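Local coordinates for DNA annealing helicase and endonuclease ZRANB3 (Homo sapiens, PDB 5MKW), which anneals DNA strands and cuts DNA to help restart stalled replication forks, the HNH endonuclease domain being the part considered here, at residues L8-F13 and F71-D75. Residues are numbered along the deposited sequence; the frame is centred on the assembly and turned at random. Where two conformers were deposited one is given.
Sequences LRAKVF and FWQVD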
ATOM      1  N   LEU A   8       3.237 -13.406   3.656  1.00 22.27           N
ATOM      2  CA  LEU A   8       2.260 -13.082   2.632  1.00 21.77           C
ATOM      3  C   LEU A   8       2.823 -12.136   1.551  1.00 22.29           C
ATOM      4  O   LEU A   8       2.580 -12.341   0.359  1.00 20.81           O
ATOM      5  CB  LEU A   8       1.008 -12.525   3.275  1.00 23.07           C
ATOM      6  CG  LEU A   8       0.247 -13.577   4.104  1.00 22.51           C
ATOM      7  CD1 LEU A   8      -0.921 -12.870   4.765  1.00 25.46           C
ATOM      8  CD2 LEU A   8      -0.264 -14.745   3.262  1.00 23.74           C
ATOM      9  N   ARG A   9       3.575 -11.118   1.980  1.00 20.89           N
ATOM     10  CA  ARG A   9       4.193 -10.164   1.051  1.00 20.35           C
ATOM     11  C   ARG A   9       5.067 -10.920   0.082  1.00 19.68           C
ATOM     12  O   ARG A   9       4.990 -10.727  -1.136  1.00 20.86           O
ATOM     13  CB  ARG A   9       5.005  -9.092   1.796  1.00 19.41           C
ATOM     14  CG  ARG A   9       4.163  -8.031   2.529  1.00 19.42           C
ATOM     15  CD  ARG A   9       5.052  -7.093   3.370  1.00 18.24           C
ATOM     16  NE  ARG A   9       5.855  -6.278   2.453  1.00 19.40           N
ATOM     17  CZ  ARG A   9       5.438  -5.158   1.871  1.00 19.26           C
ATOM     18  NH1 ARG A   9       4.235  -4.673   2.138  1.00 19.80           N
ATOM     19  NH2 ARG A   9       6.230  -4.518   1.018  1.00 19.74           N
ATOM     20  N   ALA A  10       5.858 -11.833   0.612  1.00 20.28           N
ATOM     21  CA  ALA A  10       6.850 -12.530  -0.215  1.00 22.42           C
ATOM     22  C   ALA A  10       6.151 -13.463  -1.182  1.00 21.64           C
ATOM     23  O   ALA A  10       6.512 -13.519  -2.364  1.00 20.54           O
ATOM     24  CB  ALA A  10       7.838 -13.283   0.646  1.00 22.60           C
ATOM     25  N   LYS A  11       5.099 -14.096  -0.730  1.00 22.24           N
ATOM     26  CA  LYS A  11       4.324 -14.997  -1.610  1.00 25.92           C
ATOM     27  C   LYS A  11       3.632 -14.255  -2.732  1.00 24.30           C
ATOM     28  O   LYS A  11       3.710 -14.675  -3.891  1.00 23.09           O
ATOM     29  CB  LYS A  11       3.275 -15.776  -0.865  1.00 28.56           C
ATOM     30  CG  LYS A  11       3.789 -16.853   0.065  1.00 34.68           C
ATOM     31  CD  LYS A  11       4.570 -17.937  -0.638  1.00 38.57           C
ATOM     32  CE  LYS A  11       3.777 -18.600  -1.733  1.00 42.16           C
ATOM     33  NZ  LYS A  11       4.575 -19.766  -2.187  1.00 46.88           N
ATOM     34  N   VAL A  12       3.033 -13.101  -2.421  1.00 22.22           N
ATOM     35  CA  VAL A  12       2.365 -12.328  -3.466  1.00 21.58           C
ATOM     36  C   VAL A  12       3.408 -11.747  -4.439  1.00 20.84           C
ATOM     37  O   VAL A  12       3.219 -11.771  -5.643  1.00 22.16           O
ATOM     38  CB  VAL A  12       1.486 -11.221  -2.869  1.00 23.38           C
ATOM     39  CG1 VAL A  12       0.987 -10.314  -3.954  1.00 25.00           C
ATOM     40  CG2 VAL A  12       0.318 -11.815  -2.084  1.00 24.30           C
ATOM     41  N   PHE A  13       4.572 -11.371  -3.921  1.00 19.97           N
ATOM     42  CA  PHE A  13       5.625 -10.749  -4.750  1.00 19.13           C
ATOM     43  C   PHE A  13       6.158 -11.724  -5.800  1.00 20.13           C
ATOM     44  O   PHE A  13       6.503 -11.304  -6.888  1.00 19.55           O
ATOM     45  CB  PHE A  13       6.775 -10.297  -3.863  1.00 19.50           C
ATOM     46  CG  PHE A  13       7.810  -9.472  -4.565  1.00 20.82           C
ATOM     47  CD1 PHE A  13       7.675  -8.086  -4.654  1.00 22.59           C
ATOM     48  CD2 PHE A  13       8.906 -10.081  -5.158  1.00 21.68           C
ATOM     49  CE1 PHE A  13       8.623  -7.335  -5.284  1.00 23.91           C
ATOM     50  CE2 PHE A  13       9.875  -9.334  -5.802  1.00 23.11           C
ATOM     51  CZ  PHE A  13       9.707  -7.964  -5.913  1.00 24.23           C
ATOM     52  N   PHE A  71       5.929   1.748  -0.010  1.00 16.31           N
ATOM     53  CA  PHE A  71       5.605   1.798  -1.436  1.00 16.25           C
ATOM     54  C   PHE A  71       4.452   0.848  -1.834  1.00 16.71           C
ATOM     55  O   PHE A  71       3.641   1.189  -2.707  1.00 16.61           O
ATOM     56  CB  PHE A  71       6.881   1.495  -2.237  1.00 16.94           C
ATOM     57  CG  PHE A  71       7.936   2.554  -2.102  1.00 17.11           C
ATOM     58  CD1 PHE A  71       8.758   2.590  -0.982  1.00 17.00           C
ATOM     59  CD2 PHE A  71       7.959   3.619  -2.969  1.00 16.96           C
ATOM     60  CE1 PHE A  71       9.685   3.623  -0.810  1.00 18.16           C
ATOM     61  CE2 PHE A  71       8.855   4.648  -2.799  1.00 18.01           C
ATOM     62  CZ  PHE A  71       9.745   4.645  -1.720  1.00 18.22           C
ATOM     63  N   TRP A  72       4.432  -0.368  -1.285  1.00 16.58           N
ATOM     64  CA  TRP A  72       3.351  -1.326  -1.578  1.00 16.90           C
ATOM     65  C   TRP A  72       3.000  -2.174  -0.357  1.00 16.84           C
ATOM     66  O   TRP A  72       3.816  -2.363   0.545  1.00 16.51           O
ATOM     67  CB  TRP A  72       3.655  -2.237  -2.804  1.00 18.08           C
ATOM     68  CG  TRP A  72       4.815  -3.119  -2.688  1.00 18.33           C
ATOM     69  CD1 TRP A  72       6.103  -2.819  -3.006  1.00 20.06           C
ATOM     70  CD2 TRP A  72       4.822  -4.484  -2.243  1.00 20.84           C
ATOM     71  NE1 TRP A  72       6.929  -3.895  -2.765  1.00 20.87           N
ATOM     72  CE2 TRP A  72       6.163  -4.940  -2.321  1.00 20.89           C
ATOM     73  CE3 TRP A  72       3.831  -5.371  -1.835  1.00 23.23           C
ATOM     74  CZ2 TRP A  72       6.543  -6.234  -1.981  1.00 23.18           C
ATOM     75  CZ3 TRP A  72       4.220  -6.680  -1.443  1.00 24.55           C
ATOM     76  CH2 TRP A  72       5.568  -7.096  -1.569  1.00 24.16           C
ATOM     77  N   GLN A  73       1.768  -2.677  -0.370  1.00 16.52           N
ATOM     78  CA  GLN A  73       1.166  -3.472   0.690  1.00 19.03           C
ATOM     79  C   GLN A  73       0.368  -4.605   0.023  1.00 19.69           C
ATOM     80  O   GLN A  73      -0.157  -4.409  -1.073  1.00 19.39           O
ATOM     81  CB  GLN A  73       0.162  -2.608   1.474  1.00 19.02           C
ATOM     82  CG  GLN A  73       0.777  -1.530   2.341  1.00 20.56           C
ATOM     83  CD  GLN A  73       1.526  -2.142   3.519  1.00 24.09           C
ATOM     84  OE1 GLN A  73       1.074  -3.151   4.075  1.00 27.08           O
ATOM     85  NE2 GLN A  73       2.753  -1.687   3.759  1.00 25.10           N
ATOM     86  N   VAL A  74       0.258  -5.760   0.702  1.00 20.83           N
ATOM     87  CA  VAL A  74      -0.700  -6.799   0.330  0.50 22.04           C
ATOM     88  C   VAL A  74      -2.066  -6.489   0.917  1.00 22.33           C
ATOM     89  O   VAL A  74      -2.169  -6.085   2.087  1.00 21.39           O
ATOM     90  CB  VAL A  74      -0.237  -8.168   0.859  0.50 24.53           C
ATOM     91  CG1 VAL A  74      -1.267  -9.246   0.574  0.50 25.73           C
ATOM     92  CG2 VAL A  74       1.089  -8.523   0.224  0.50 25.40           C
ATOM     93  N   ASP A  75      -3.120  -6.689   0.138  1.00 22.97           N
ATOM     94  CA  ASP A  75      -4.460  -6.465   0.656  1.00 26.00           C
ATOM     95  C   ASP A  75      -5.421  -7.433  -0.015  1.00 26.19           C
ATOM     96  O   ASP A  75      -5.027  -8.224  -0.886  1.00 23.28           O
ATOM     97  CB  ASP A  75      -4.872  -5.003   0.401  1.00 28.01           C
ATOM     98  CG  ASP A  75      -5.929  -4.477   1.394  1.00 36.82           C
ATOM     99  OD1 ASP A  75      -6.671  -5.287   2.027  1.00 36.48           O
ATOM    100  OD2 ASP A  75      -6.073  -3.239   1.448  1.00 39.54           O
TER
HETATM  101  O   HOH W   1       1.777  -5.663   3.410  1.00 20.16           O
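R9 and W72 make a compact example of one arginine serving a single residue twice, through its ring and through its backbone. The guanidinium lies almost flat over one face of the indole, planes 22° apart, with R9 CZ 3.8 Å from the centroid of the six-membered ring and nearly on its normal: a cation-pi stack. The same group points both terminal nitrogens, end-on, at a single carbonyl oxygen, W72 O. R9 NH1 reaches W72 O at 2.8 Å in a fairly straight bond, within the guanidinium plane; R9 NH2 adds a longer, more bent one at 3.3 Å, arriving well above the carbonyl plane. The bend of the arginine chain at chi3 (68°) folds the group back over the indole, and the stack and the paired hydrogen bonds together restrict its rotation.

F13 lies obliquely against the same indole: the ring planes are near parallel, but the rings are slid apart and barely overlap, and F13 CD1 comes to 3.4 Å from W72 CZ2. Beside them, in the V74 conformer given here, CG2 rests against R9 CA at 3.6 Å, while V12 CG2 and V74 CG1 meet tip to tip, a looser apolar touch at 4.0 Å. The other flank is wetter. There a water accepts from R9 NH1 and V74 N and donates to Q73 OE1 (2.7 Å), so Q73 is joined to the arginine through water; Q73 NE2 bonds to G69 O.

Helix 5-16 crosses strand 72-76 nearly at right angles, 94° between the local segments, and L8 and V12 reach L92 and T94 of strand 92-96. Q28 of helix 27-36 takes the indole N-H. Strands 72-76 and 92-96, antiparallel and followed by helix 97-118, are consistent with the beta-beta-alpha metal fold of His-Me finger nucleases.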